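Local coordinates for protein precorrin-8x Methyl Mutase (Thermus thermophilus, PDB 1V9C) that probably catalyses the methyl shift that rearranges precorrin-8X, an isomerase step in the biosynthesis of adenosylcobalamin, at residues B[42-47]-B[185-190]; B[157-162]-B[191-196]; B[31-36]-B[49-54]; B[135-140]-B[164-169]. One frame throughout, in Å; residues are numbered along the deposited sequence.

Contact 1 (B[42-47]-B[185-190]); sequences DFEYKA and GRKGGS
This is a salt-bridge contact between the turn that leads into helix 45-48 and the loop between strand 180-183 and helix 190-205. Lys187 carries it. Its CG lies beside the backbone N (chi1 -71°) and the chain beyond is extended, so the ammonium reaches the turn. There NZ meets Asp42 tip to tip, with Lys187 NZ 2.5 Å from Asp42 OD2. The bond uses the syn lone pair of OD2. Glu44 comes in from the side, its chain at about a right angle to the lysine. Its bond is weak, with Glu44 OE2 3.4 Å from Lys187 NZ. The other oxygen of Asp42 works within its own segment: Asp42 OD1 accepts from Glu44 N at 2.8 Å, nearly along the C-O axis, and caps the turn. The anti position of the Asp42 CG to its backbone N (chi1 -176°) serves both bonds. An alanine in place of Asp42 would remove the main partner of Lys187 and the cap on Glu44 N, and would probably loosen the type I turn from Asp42 to Tyr45. Tyr45 crosses the lysine obliquely, and its OH lies 3.4 Å from Lys187 CB. Asp42 OD2 also lies close to Asp42 OD2 of the second subunit. The nearby lysines probably offset that repulsion, since weak, long ion pairs link Asp42 and Lys187 across the subunits. The Tyr45 side chain touches Ile37 and Thr40 of helix 30-40. In the loop, the Lys187 carbonyl accepts from Thr183 at the end of strand 180-183, and Gly189 holds the N-cap position of helix 190-205.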
loop_
_atom_site.group_PDB
_atom_site.type_symbol
_atom_site.label_atom_id
_atom_site.label_comp_id
_atom_site.label_asym_id
_atom_site.label_seq_id
_atom_site.Cartn_x
_atom_site.Cartn_y
_atom_site.Cartn_z
ATOM N N ASP B 42 -0.518 -11.379 5.909
ATOM C CA ASP B 42 -1.868 -11.923 5.775
ATOM C C ASP B 42 -1.779 -13.230 5.029
ATOM O O ASP B 42 -1.669 -13.239 3.803
ATOM C CB ASP B 42 -2.783 -10.985 4.996
ATOM C CG ASP B 42 -4.219 -11.491 4.945
ATOM O OD1 ASP B 42 -4.420 -12.722 4.963
ATOM O OD2 ASP B 42 -5.150 -10.665 4.878
ATOM N N PHE B 43 -1.846 -14.330 5.776
ATOM C CA PHE B 43 -1.734 -15.661 5.200
ATOM C C PHE B 43 -2.878 -16.138 4.311
ATOM O O PHE B 43 -2.734 -17.152 3.628
ATOM C CB PHE B 43 -1.457 -16.699 6.303
ATOM C CG PHE B 43 -0.037 -16.701 6.765
ATOM C CD1 PHE B 43 0.388 -15.823 7.746
ATOM C CD2 PHE B 43 0.895 -17.523 6.163
ATOM C CE1 PHE B 43 1.715 -15.769 8.109
ATOM C CE2 PHE B 43 2.233 -17.471 6.529
ATOM C CZ PHE B 43 2.637 -16.597 7.496
ATOM N N GLU B 44 -3.997 -15.424 4.296
ATOM C CA GLU B 44 -5.096 -15.848 3.447
ATOM C C GLU B 44 -4.759 -15.775 1.968
ATOM O O GLU B 44 -5.425 -16.414 1.157
ATOM C CB GLU B 44 -6.362 -15.040 3.718
ATOM C CG GLU B 44 -7.566 -15.579 2.944
ATOM C CD GLU B 44 -8.890 -14.955 3.363
ATOM O OE1 GLU B 44 -9.944 -15.442 2.899
ATOM O OE2 GLU B 44 -8.885 -13.983 4.149
ATOM N N TYR B 45 -3.722 -15.008 1.617
ATOM C CA TYR B 45 -3.300 -14.864 0.228
ATOM C C TYR B 45 -2.785 -16.184 -0.360
ATOM O O TYR B 45 -2.657 -16.332 -1.570
ATOM C CB TYR B 45 -2.231 -13.753 0.102
ATOM C CG TYR B 45 -2.834 -12.375 0.174
ATOM C CD1 TYR B 45 -2.704 -11.588 1.316
ATOM C CD2 TYR B 45 -3.659 -11.910 -0.855
ATOM C CE1 TYR B 45 -3.392 -10.388 1.437
ATOM C CE2 TYR B 45 -4.353 -10.727 -0.740
ATOM C CZ TYR B 45 -4.222 -9.967 0.409
ATOM O OH TYR B 45 -4.949 -8.807 0.528
ATOM N N LYS B 46 -2.472 -17.140 0.502
ATOM C CA LYS B 46 -2.012 -18.450 0.035
ATOM C C LYS B 46 -3.177 -19.121 -0.699
ATOM O O LYS B 46 -2.988 -19.821 -1.689
ATOM C CB LYS B 46 -1.621 -19.337 1.219
ATOM C CG LYS B 46 -0.938 -20.631 0.820
ATOM C CD LYS B 46 -0.697 -21.537 2.026
ATOM C CE LYS B 46 -1.965 -22.233 2.490
ATOM N NZ LYS B 46 -1.729 -23.015 3.742
ATOM N N ALA B 47 -4.379 -18.882 -0.190
ATOM C CA ALA B 47 -5.600 -19.453 -0.739
ATOM C C ALA B 47 -6.311 -18.551 -1.751
ATOM O O ALA B 47 -7.027 -19.036 -2.619
ATOM C CB ALA B 47 -6.554 -19.797 0.406
ATOM N N GLY B 185 -11.569 -12.590 -4.534
ATOM C CA GLY B 185 -12.333 -11.912 -3.511
ATOM C C GLY B 185 -12.258 -10.402 -3.498
ATOM O O GLY B 185 -12.006 -9.776 -4.534
ATOM N N ARG B 186 -12.490 -9.821 -2.318
ATOM C CA ARG B 186 -12.470 -8.373 -2.158
ATOM C C ARG B 186 -11.090 -7.845 -1.762
ATOM O O ARG B 186 -10.852 -6.640 -1.822
ATOM C CB ARG B 186 -13.493 -7.933 -1.107
ATOM C CG ARG B 186 -14.810 -8.643 -1.242
ATOM C CD ARG B 186 -15.981 -7.750 -0.956
ATOM N NE ARG B 186 -16.795 -7.619 -2.158
ATOM C CZ ARG B 186 -18.019 -7.108 -2.186
ATOM N NH1 ARG B 186 -18.584 -6.669 -1.068
ATOM N NH2 ARG B 186 -18.679 -7.046 -3.331
ATOM N N LYS B 187 -10.200 -8.744 -1.366
ATOM C CA LYS B 187 -8.858 -8.360 -0.954
ATOM C C LYS B 187 -7.919 -8.106 -2.109
ATOM O O LYS B 187 -8.064 -8.686 -3.182
ATOM C CB LYS B 187 -8.235 -9.423 -0.056
ATOM C CG LYS B 187 -8.850 -9.488 1.311
ATOM C CD LYS B 187 -8.039 -10.354 2.240
ATOM C CE LYS B 187 -8.578 -10.222 3.647
ATOM N NZ LYS B 187 -7.674 -10.856 4.626
ATOM N N GLY B 188 -6.946 -7.236 -1.858
ATOM C CA GLY B 188 -5.949 -6.890 -2.855
ATOM C C GLY B 188 -5.372 -5.558 -2.426
ATOM O O GLY B 188 -5.315 -5.289 -1.229
ATOM N N GLY B 189 -4.954 -4.725 -3.377
ATOM C CA GLY B 189 -4.414 -3.423 -3.002
ATOM C C GLY B 189 -3.028 -3.137 -3.544
ATOM O O GLY B 189 -2.328 -4.041 -3.971
ATOM N N SER B 190 -2.639 -1.866 -3.510
ATOM C CA SER B 190 -1.330 -1.419 -3.984
ATOM C C SER B 190 -0.182 -2.258 -3.458
ATOM O O SER B 190 0.715 -2.662 -4.200
ATOM C CB SER B 190 -1.108 0.031 -3.565
ATOM O OG SER B 190 -2.075 0.884 -4.144
#

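Contact 2 (B[157-162]-B[191-196])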
loop_
_atom_site.group_PDB
_atom_site.type_symbol
_atom_site.label_atom_id
_atom_site.label_comp_id
_atom_site.label_asym_id
_atom_site.label_seq_id
_atom_site.Cartn_x
_atom_site.Cartn_y
_atom_site.Cartn_z
ATOM N N LEU B 157 -1.945 -7.869 -13.581
ATOM C CA LEU B 157 -2.097 -8.191 -12.170
ATOM C C LEU B 157 -3.428 -7.571 -11.715
ATOM O O LEU B 157 -3.534 -6.359 -11.515
ATOM C CB LEU B 157 -0.924 -7.608 -11.372
ATOM C CG LEU B 157 0.485 -8.048 -11.778
ATOM C CD1 LEU B 157 1.508 -7.351 -10.904
ATOM C CD2 LEU B 157 0.617 -9.550 -11.653
ATOM N N GLY B 158 -4.450 -8.409 -11.582
ATOM C CA GLY B 158 -5.750 -7.907 -11.185
ATOM C C GLY B 158 -5.968 -8.065 -9.699
ATOM O O GLY B 158 -6.502 -9.082 -9.246
ATOM N N MET B 159 -5.547 -7.055 -8.943
ATOM C CA MET B 159 -5.674 -7.075 -7.496
ATOM C C MET B 159 -6.359 -5.852 -6.887
ATOM O O MET B 159 -5.852 -5.258 -5.930
ATOM C CB MET B 159 -4.292 -7.268 -6.881
ATOM C CG MET B 159 -3.544 -8.461 -7.464
ATOM S SD MET B 159 -1.780 -8.562 -6.944
ATOM C CE MET B 159 -1.249 -9.919 -7.885
ATOM N N PRO B 160 -7.509 -5.432 -7.446
ATOM C CA PRO B 160 -8.195 -4.269 -6.866
ATOM C C PRO B 160 -8.754 -4.732 -5.502
ATOM O O PRO B 160 -9.031 -5.919 -5.312
ATOM C CB PRO B 160 -9.340 -3.990 -7.848
ATOM C CG PRO B 160 -8.984 -4.743 -9.086
ATOM C CD PRO B 160 -8.259 -5.964 -8.592
ATOM N N VAL B 161 -8.912 -3.813 -4.561
ATOM C CA VAL B 161 -9.452 -4.165 -3.253
ATOM C C VAL B 161 -10.734 -3.362 -3.145
ATOM O O VAL B 161 -10.837 -2.300 -3.739
ATOM C CB VAL B 161 -8.449 -3.783 -2.115
ATOM C CG1 VAL B 161 -8.086 -2.334 -2.237
ATOM C CG2 VAL B 161 -9.047 -4.085 -0.709
ATOM N N GLY B 162 -11.734 -3.874 -2.438
ATOM C CA GLY B 162 -12.964 -3.110 -2.325
ATOM C C GLY B 162 -14.271 -3.876 -2.341
ATOM O O GLY B 162 -14.297 -5.108 -2.397
ATOM N N THR B 191 -0.215 -2.541 -2.163
ATOM C CA THR B 191 0.846 -3.325 -1.563
ATOM C C THR B 191 0.989 -4.716 -2.191
ATOM O O THR B 191 2.094 -5.251 -2.304
ATOM C CB THR B 191 0.631 -3.465 -0.045
ATOM O OG1 THR B 191 0.680 -2.165 0.560
ATOM C CG2 THR B 191 1.707 -4.322 0.548
ATOM N N LEU B 192 -0.120 -5.303 -2.622
ATOM C CA LEU B 192 -0.026 -6.628 -3.211
ATOM C C LEU B 192 0.593 -6.525 -4.611
ATOM O O LEU B 192 1.443 -7.318 -4.970
ATOM C CB LEU B 192 -1.411 -7.306 -3.245
ATOM C CG LEU B 192 -2.057 -7.819 -1.944
ATOM C CD1 LEU B 192 -1.165 -8.896 -1.332
ATOM C CD2 LEU B 192 -2.298 -6.676 -0.947
ATOM N N VAL B 193 0.189 -5.534 -5.394
ATOM C CA VAL B 193 0.781 -5.387 -6.725
ATOM C C VAL B 193 2.291 -5.152 -6.601
ATOM O O VAL B 193 3.082 -5.833 -7.255
ATOM C CB VAL B 193 0.188 -4.196 -7.510
ATOM C CG1 VAL B 193 0.742 -4.194 -8.916
ATOM C CG2 VAL B 193 -1.310 -4.314 -7.572
ATOM N N VAL B 194 2.687 -4.186 -5.766
ATOM C CA VAL B 194 4.111 -3.891 -5.581
ATOM C C VAL B 194 4.891 -5.174 -5.207
ATOM O O VAL B 194 5.900 -5.506 -5.827
ATOM C CB VAL B 194 4.313 -2.806 -4.478
ATOM C CG1 VAL B 194 5.794 -2.651 -4.151
ATOM C CG2 VAL B 194 3.720 -1.463 -4.935
ATOM N N ALA B 195 4.404 -5.903 -4.209
ATOM C CA ALA B 195 5.078 -7.130 -3.760
ATOM C C ALA B 195 5.209 -8.168 -4.872
ATOM O O ALA B 195 6.254 -8.808 -5.015
ATOM C CB ALA B 195 4.333 -7.727 -2.557
ATOM N N ALA B 196 4.142 -8.338 -5.645
ATOM C CA ALA B 196 4.137 -9.278 -6.762
ATOM C C ALA B 196 5.145 -8.823 -7.840
ATOM O O ALA B 196 5.876 -9.639 -8.400
ATOM C CB ALA B 196 2.719 -9.378 -7.365
#
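The backbone of segment 157-162 leaves strand 155-158 at Gly158 and passes the first turns of helix 190-205, coming nearest at Met159 and Val193, whose CA atoms are 6.7 Å apart. No hydrogen bond joins the two segments. The contact is apolar, and all five residues that touch are buried. Met159 does most of the work. Its CG lies beside the backbone N (chi1 -52°), and the rest of the chain is extended, so it runs out toward the helix. The sulphur comes against the helix at Leu192, with Met159 SD 3.9 Å from Leu192 CB. It is equally near the backbone there, as Met159 SD lies 3.9 Å from Val193 N. The methyl reaches one turn further on, where Met159 CE is 4.0 Å from Ala196 CB. Only the base of Leu192 takes part, since its branched end leads away. Leu157 sits two residues earlier and points to the same side. It offers one methyl, and Leu157 CD1 meets Val193 CG1 at 3.8 Å. The two side chains cross obliquely. The same Leu157 CD1 lies 4.3 Å from Ala196 CB, so the small alanine receives a methyl from Leu157 in the strand and one from Met159 just after it. This is the helix-on-sheet packing of a doubly wound alpha/beta fold. Strand 155-158 is flanked by the parallel strands 130-133 and 180-183, and Ile181 of the latter touches both Leu157 and Met159. Helix 190-205 is in turn packed on helix 30-40, Leu192 touching Met36 and Thr40.

Contact 3 (B[31-36]-B[49-54]); sequences PVVRRM and TRFSQG. With SO4 (sulfate ion), chain E; SO4 (sulfate ion), chain F.
Thr49 is the first residue to leave helix 45-48, and it starts strand 49-51. This strand runs roughly antiparallel (154°) to segment 31-36 of helix 30-40, with the axes 10.0 Å apart. The Thr49 methyl packs on the helix, with Thr49 CG2 3.9 Å from Val33 CG2. The Thr49 hydroxyl is hydrogen-bonded to the Tyr45 carbonyl. Met36 bends at chi3 (60°) and meets Thr49 tip to tip, Met36 CE lying 3.6 Å from Thr49 OG1. Arg50 points away and pairs with Glu184. Phe51 turns back to the helix and presents a ring edge, not a face. Val33 CG2 touches it in the ring plane, 3.6 Å from Phe51 CE1. Val32 meets the same edge, with Val32 CG1 3.9 Å from Phe51 CZ. Ser52 continues the pairing with strand 180-183 through Trp180. Arg35 lies between two sulfates, both in its guanidinium plane. Arg35 NE and NH2 hold one, with NH2 2.7 Å from sulfate E O2; NH1 and NH2 hold the other, with NH1 2.8 Å from sulfate F O3. A leucine at Arg35 would remove all four bonds and would probably leave both anions less firmly held. The chemistry thus divides: an apolar seam joins helix and edge strand, while Arg35 helps form an anion site, to which His198 and Arg202 also give hydrogen bonds. The sulfates probably come from the crystallisation liquor, so they identify no natural ligand.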
loop_
_atom_site.group_PDB
_atom_site.type_symbol
_atom_site.label_atom_id
_atom_site.label_comp_id
_atom_site.label_asym_id
_atom_site.label_seq_id
_atom_site.Cartn_x
_atom_site.Cartn_y
_atom_site.Cartn_z
ATOM N N PRO B 31 7.275 -18.004 -5.002
ATOM C CA PRO B 31 7.996 -16.791 -4.609
ATOM C C PRO B 31 7.126 -15.545 -4.697
ATOM O O PRO B 31 7.348 -14.571 -3.991
ATOM C CB PRO B 31 9.165 -16.747 -5.588
ATOM C CG PRO B 31 9.379 -18.185 -5.937
ATOM C CD PRO B 31 7.963 -18.665 -6.119
ATOM N N VAL B 32 6.126 -15.578 -5.568
ATOM C CA VAL B 32 5.241 -14.434 -5.712
ATOM C C VAL B 32 4.261 -14.374 -4.545
ATOM O O VAL B 32 4.048 -13.315 -3.954
ATOM C CB VAL B 32 4.472 -14.520 -7.045
ATOM C CG1 VAL B 32 3.404 -13.445 -7.121
ATOM C CG2 VAL B 32 5.457 -14.394 -8.202
ATOM N N VAL B 33 3.683 -15.524 -4.202
ATOM C CA VAL B 33 2.700 -15.588 -3.126
ATOM C C VAL B 33 3.336 -15.309 -1.776
ATOM O O VAL B 33 2.734 -14.657 -0.927
ATOM C CB VAL B 33 1.983 -16.965 -3.080
ATOM C CG1 VAL B 33 0.932 -16.965 -1.994
ATOM C CG2 VAL B 33 1.313 -17.264 -4.435
ATOM N N ARG B 34 4.553 -15.810 -1.601
ATOM C CA ARG B 34 5.324 -15.630 -0.382
ATOM C C ARG B 34 5.525 -14.135 -0.151
ATOM O O ARG B 34 5.266 -13.626 0.935
ATOM C CB ARG B 34 6.690 -16.315 -0.530
ATOM C CG ARG B 34 7.585 -16.212 0.694
ATOM C CD ARG B 34 9.059 -16.337 0.322
ATOM N NE ARG B 34 9.466 -17.677 -0.088
ATOM C CZ ARG B 34 10.314 -17.924 -1.085
ATOM N NH1 ARG B 34 10.833 -16.918 -1.780
ATOM N NH2 ARG B 34 10.664 -19.173 -1.373
ATOM N N ARG B 35 5.978 -13.441 -1.195
ATOM C CA ARG B 35 6.227 -12.009 -1.131
ATOM C C ARG B 35 4.962 -11.221 -0.791
ATOM O O ARG B 35 4.992 -10.287 -0.007
ATOM C CB ARG B 35 6.810 -11.529 -2.460
ATOM C CG ARG B 35 7.343 -10.136 -2.388
ATOM C CD ARG B 35 8.766 -10.106 -2.852
ATOM N NE ARG B 35 9.432 -8.873 -2.455
ATOM C CZ ARG B 35 10.737 -8.665 -2.588
ATOM N NH1 ARG B 35 11.510 -9.606 -3.110
ATOM N NH2 ARG B 35 11.267 -7.522 -2.189
ATOM N N MET B 36 3.838 -11.628 -1.367
ATOM C CA MET B 36 2.586 -10.949 -1.103
ATOM C C MET B 36 2.160 -11.128 0.356
ATOM O O MET B 36 1.590 -10.210 0.945
ATOM C CB MET B 36 1.502 -11.477 -2.043
ATOM C CG MET B 36 1.852 -11.302 -3.498
ATOM S SD MET B 36 0.820 -12.209 -4.654
ATOM C CE MET B 36 -0.777 -11.538 -4.289
ATOM N N THR B 49 -4.721 -16.277 -3.857
ATOM C CA THR B 49 -3.954 -15.989 -5.053
ATOM C C THR B 49 -4.035 -17.055 -6.127
ATOM O O THR B 49 -3.723 -18.216 -5.888
ATOM C CB THR B 49 -2.489 -15.722 -4.695
ATOM O OG1 THR B 49 -2.435 -14.694 -3.702
ATOM C CG2 THR B 49 -1.723 -15.273 -5.916
ATOM N N ARG B 50 -4.437 -16.637 -7.320
ATOM C CA ARG B 50 -4.576 -17.547 -8.443
ATOM C C ARG B 50 -3.813 -17.059 -9.667
ATOM O O ARG B 50 -3.825 -15.869 -9.996
ATOM C CB ARG B 50 -6.062 -17.716 -8.783
ATOM C CG ARG B 50 -6.352 -18.937 -9.627
ATOM C CD ARG B 50 -7.674 -19.570 -9.233
ATOM N NE ARG B 50 -8.676 -19.475 -10.290
ATOM C CZ ARG B 50 -9.913 -19.948 -10.182
ATOM N NH1 ARG B 50 -10.294 -20.548 -9.062
ATOM N NH2 ARG B 50 -10.767 -19.823 -11.191
ATOM N N PHE B 51 -3.136 -17.981 -10.338
ATOM C CA PHE B 51 -2.370 -17.629 -11.526
ATOM C C PHE B 51 -2.981 -18.236 -12.782
ATOM O O PHE B 51 -3.733 -19.198 -12.713
ATOM C CB PHE B 51 -0.933 -18.135 -11.405
ATOM C CG PHE B 51 -0.185 -17.575 -10.244
ATOM C CD1 PHE B 51 -0.462 -18.000 -8.953
ATOM C CD2 PHE B 51 0.809 -16.617 -10.442
ATOM C CE1 PHE B 51 0.244 -17.484 -7.873
ATOM C CE2 PHE B 51 1.519 -16.095 -9.365
ATOM C CZ PHE B 51 1.234 -16.532 -8.081
ATOM N N SER B 52 -2.665 -17.664 -13.931
ATOM C CA SER B 52 -3.151 -18.224 -15.180
ATOM C C SER B 52 -1.948 -18.976 -15.729
ATOM O O SER B 52 -0.806 -18.699 -15.341
ATOM C CB SER B 52 -3.558 -17.134 -16.166
ATOM O OG SER B 52 -2.421 -16.506 -16.732
ATOM N N GLN B 53 -2.204 -19.924 -16.622
ATOM C CA GLN B 53 -1.151 -20.718 -17.239
ATOM C C GLN B 53 -0.098 -19.816 -17.887
ATOM O O GLN B 53 -0.434 -18.941 -18.685
ATOM C CB GLN B 53 -1.773 -21.636 -18.292
ATOM C CG GLN B 53 -0.811 -22.601 -18.959
ATOM C CD GLN B 53 -1.506 -23.460 -19.996
ATOM O OE1 GLN B 53 -2.454 -24.186 -19.683
ATOM N NE2 GLN B 53 -1.042 -23.380 -21.241
ATOM N N GLY B 54 1.165 -20.025 -17.524
ATOM C CA GLY B 54 2.256 -19.230 -18.079
ATOM C C GLY B 54 2.401 -17.782 -17.617
ATOM O O GLY B 54 3.228 -17.050 -18.161
HETATM S S SO4 E . 8.171 -5.722 -0.856
HETATM O O1 SO4 E . 7.620 -4.496 -1.465
HETATM O O2 SO4 E . 9.640 -5.715 -0.923
HETATM O O3 SO4 E . 7.675 -6.886 -1.600
HETATM O O4 SO4 E . 7.741 -5.799 0.553
HETATM S S SO4 F . 14.767 -8.289 -3.369
HETATM O O1 SO4 F . 13.702 -7.354 -3.758
HETATM O O2 SO4 F . 15.930 -8.127 -4.262
HETATM O O3 SO4 F . 14.258 -9.668 -3.452
HETATM O O4 SO4 F . 15.174 -8.014 -1.981
#

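Contact 4 (B[135-140]-B[164-169]); sequences NAPTFL and VNVLEA. With SO4 (sulfate ion), chain G.
Pro137 is wedged against the start of helix 166-174. Its ring meets the other segment with two atoms: Pro137 CB lies 3.7 Å from Asn165 CB, and Pro137 CG lies 3.8 Å from Val166 CG2. Ala169, one turn further along that helix, takes the next touch, with Ala169 CB 3.7 Å from Pro137 O. Leu140 lies one turn down helix 137-147. Its CG is anti to the backbone N (chi1 -174°), and Leu140 CD2 comes within 3.3 Å of Ala169 O. Thr138 turns its methyl to Asn165, with Thr138 CG2 3.8 Å from Asn165 OD1. No hydrogen bond crosses. The contact joins the first turns of two helices that follow strands 130-133 and 155-158, successive parallel strands of a doubly wound alpha/beta sheet. Ala136 is the N-cap of the first, and its carbonyl accepts from both Phe139 N and Leu140 N. Asn165 is the N-cap of the second and has a positive phi (77°). There a sulfate binds: Asn165 N is 2.7 Å from sulfate G O1, Leu167 N is 3.0 Å from its O4, and the bond from Glu168 N is weak. The helix dipole would probably help hold this ion, itself likely from the crystallisation liquor. Further out, Asp72 accepts from Asn135 N and Ala136 N, and Phe139 packs on helix 112-122 and strand 130-133.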
loop_
_atom_site.group_PDB
_atom_site.type_symbol
_atom_site.label_atom_id
_atom_site.label_comp_id
_atom_site.label_asym_id
_atom_site.label_seq_id
_atom_site.Cartn_x
_atom_site.Cartn_y
_atom_site.Cartn_z
ATOM N N ASN B 135 -6.319 -0.768 -7.281
ATOM C CA ASN B 135 -7.257 0.225 -6.777
ATOM C C ASN B 135 -8.505 0.571 -7.582
ATOM O O ASN B 135 -9.525 0.911 -7.002
ATOM C CB ASN B 135 -6.485 1.515 -6.509
ATOM C CG ASN B 135 -5.153 1.249 -5.841
ATOM O OD1 ASN B 135 -5.078 1.081 -4.626
ATOM N ND2 ASN B 135 -4.096 1.166 -6.642
ATOM N N ALA B 136 -8.435 0.512 -8.908
ATOM C CA ALA B 136 -9.589 0.899 -9.723
ATOM C C ALA B 136 -10.216 -0.228 -10.522
ATOM O O ALA B 136 -9.745 -0.555 -11.604
ATOM C CB ALA B 136 -9.197 2.035 -10.663
ATOM N N PRO B 137 -11.294 -0.836 -9.991
ATOM C CA PRO B 137 -12.018 -1.939 -10.637
ATOM C C PRO B 137 -12.536 -1.553 -12.025
ATOM O O PRO B 137 -12.450 -2.339 -12.969
ATOM C CB PRO B 137 -13.175 -2.215 -9.672
ATOM C CG PRO B 137 -12.625 -1.804 -8.353
ATOM C CD PRO B 137 -11.903 -0.514 -8.689
ATOM N N THR B 138 -13.089 -0.348 -12.136
ATOM C CA THR B 138 -13.623 0.112 -13.411
ATOM C C THR B 138 -12.483 0.222 -14.419
ATOM O O THR B 138 -12.695 0.179 -15.629
ATOM C CB THR B 138 -14.328 1.488 -13.280
ATOM O OG1 THR B 138 -13.358 2.502 -13.013
ATOM C CG2 THR B 138 -15.345 1.465 -12.150
ATOM N N PHE B 139 -11.266 0.366 -13.915
ATOM C CA PHE B 139 -10.122 0.449 -14.803
ATOM C C PHE B 139 -9.873 -0.943 -15.392
ATOM O O PHE B 139 -9.626 -1.088 -16.584
ATOM C CB PHE B 139 -8.882 0.920 -14.039
ATOM C CG PHE B 139 -7.625 0.910 -14.864
ATOM C CD1 PHE B 139 -7.447 1.825 -15.894
ATOM C CD2 PHE B 139 -6.630 -0.032 -14.624
ATOM C CE1 PHE B 139 -6.296 1.806 -16.676
ATOM C CE2 PHE B 139 -5.468 -0.061 -15.406
ATOM C CZ PHE B 139 -5.301 0.859 -16.432
ATOM N N LEU B 140 -9.954 -1.959 -14.545
ATOM C CA LEU B 140 -9.728 -3.340 -14.967
ATOM C C LEU B 140 -10.814 -3.806 -15.941
ATOM O O LEU B 140 -10.574 -4.654 -16.794
ATOM C CB LEU B 140 -9.695 -4.258 -13.745
ATOM C CG LEU B 140 -9.335 -5.716 -14.029
ATOM C CD1 LEU B 140 -7.982 -5.782 -14.742
ATOM C CD2 LEU B 140 -9.286 -6.482 -12.718
ATOM N N VAL B 164 -17.065 -2.537 -4.396
ATOM C CA VAL B 164 -17.851 -2.120 -5.546
ATOM C C VAL B 164 -17.155 -2.434 -6.869
ATOM O O VAL B 164 -16.132 -1.828 -7.187
ATOM C CB VAL B 164 -18.147 -0.597 -5.481
ATOM C CG1 VAL B 164 -19.051 -0.190 -6.627
ATOM C CG2 VAL B 164 -18.798 -0.245 -4.147
ATOM N N ASN B 165 -17.716 -3.384 -7.624
ATOM C CA ASN B 165 -17.192 -3.789 -8.936
ATOM C C ASN B 165 -15.960 -4.686 -8.877
ATOM O O ASN B 165 -15.474 -5.150 -9.915
ATOM C CB ASN B 165 -16.836 -2.551 -9.771
ATOM C CG ASN B 165 -18.025 -1.649 -10.014
ATOM O OD1 ASN B 165 -17.905 -0.416 -9.990
ATOM N ND2 ASN B 165 -19.182 -2.252 -10.259
ATOM N N VAL B 166 -15.454 -4.927 -7.673
ATOM C CA VAL B 166 -14.256 -5.733 -7.500
ATOM C C VAL B 166 -14.368 -7.187 -7.961
ATOM O O VAL B 166 -13.539 -7.666 -8.756
ATOM C CB VAL B 166 -13.792 -5.707 -6.018
ATOM C CG1 VAL B 166 -12.621 -6.662 -5.812
ATOM C CG2 VAL B 166 -13.375 -4.291 -5.636
ATOM N N LEU B 167 -15.379 -7.893 -7.464
ATOM C CA LEU B 167 -15.553 -9.297 -7.815
ATOM C C LEU B 167 -15.765 -9.518 -9.308
ATOM O O LEU B 167 -15.186 -10.434 -9.896
ATOM C CB LEU B 167 -16.713 -9.895 -7.018
ATOM C CG LEU B 167 -16.607 -9.721 -5.494
ATOM C CD1 LEU B 167 -17.720 -10.522 -4.814
ATOM C CD2 LEU B 167 -15.231 -10.187 -4.999
ATOM N N GLU B 168 -16.564 -8.661 -9.931
ATOM C CA GLU B 168 -16.836 -8.809 -11.354
ATOM C C GLU B 168 -15.645 -8.399 -12.213
ATOM O O GLU B 168 -15.409 -8.972 -13.276
ATOM C CB GLU B 168 -18.081 -8.002 -11.730
ATOM C CG GLU B 168 -17.820 -6.762 -12.546
ATOM C CD GLU B 168 -19.100 -6.046 -12.922
ATOM O OE1 GLU B 168 -19.824 -5.612 -12.000
ATOM O OE2 GLU B 168 -19.380 -5.918 -14.134
ATOM N N ALA B 169 -14.895 -7.408 -11.742
ATOM C CA ALA B 169 -13.720 -6.930 -12.462
ATOM C C ALA B 169 -12.687 -8.050 -12.572
ATOM O O ALA B 169 -12.012 -8.204 -13.598
ATOM C CB ALA B 169 -13.116 -5.737 -11.736
HETATM S S SO4 G . -18.876 -6.421 -6.729
HETATM O O1 SO4 G . -19.594 -5.138 -6.772
HETATM O O2 SO4 G . -18.773 -7.000 -8.089
HETATM O O3 SO4 G . -19.619 -7.366 -5.863
HETATM O O4 SO4 G . -17.526 -6.198 -6.165
#

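How the contacts relate
From the N terminus, contact 3 closes first, a short loop in which helix 30-40 returns through helix 45-48 to strand 49-51. Contact 1 starts inside that loop, at 42-47, and reaches to 185-190, so the two cross. Contact 4 is nested within the long loop closed by contact 1. Contact 2 crosses both contact 4 and contact 1, since 157-162 lies between the two segments of contact 4 and 191-196 follows 185-190. Contacts 3 and 4 do not touch; their centres are about 20 Å apart. Contacts 1 and 2 each touch all the other contacts: Met159 accepts from Gly189, Ala195 meets Arg35, and Pro160 packs on Pro137.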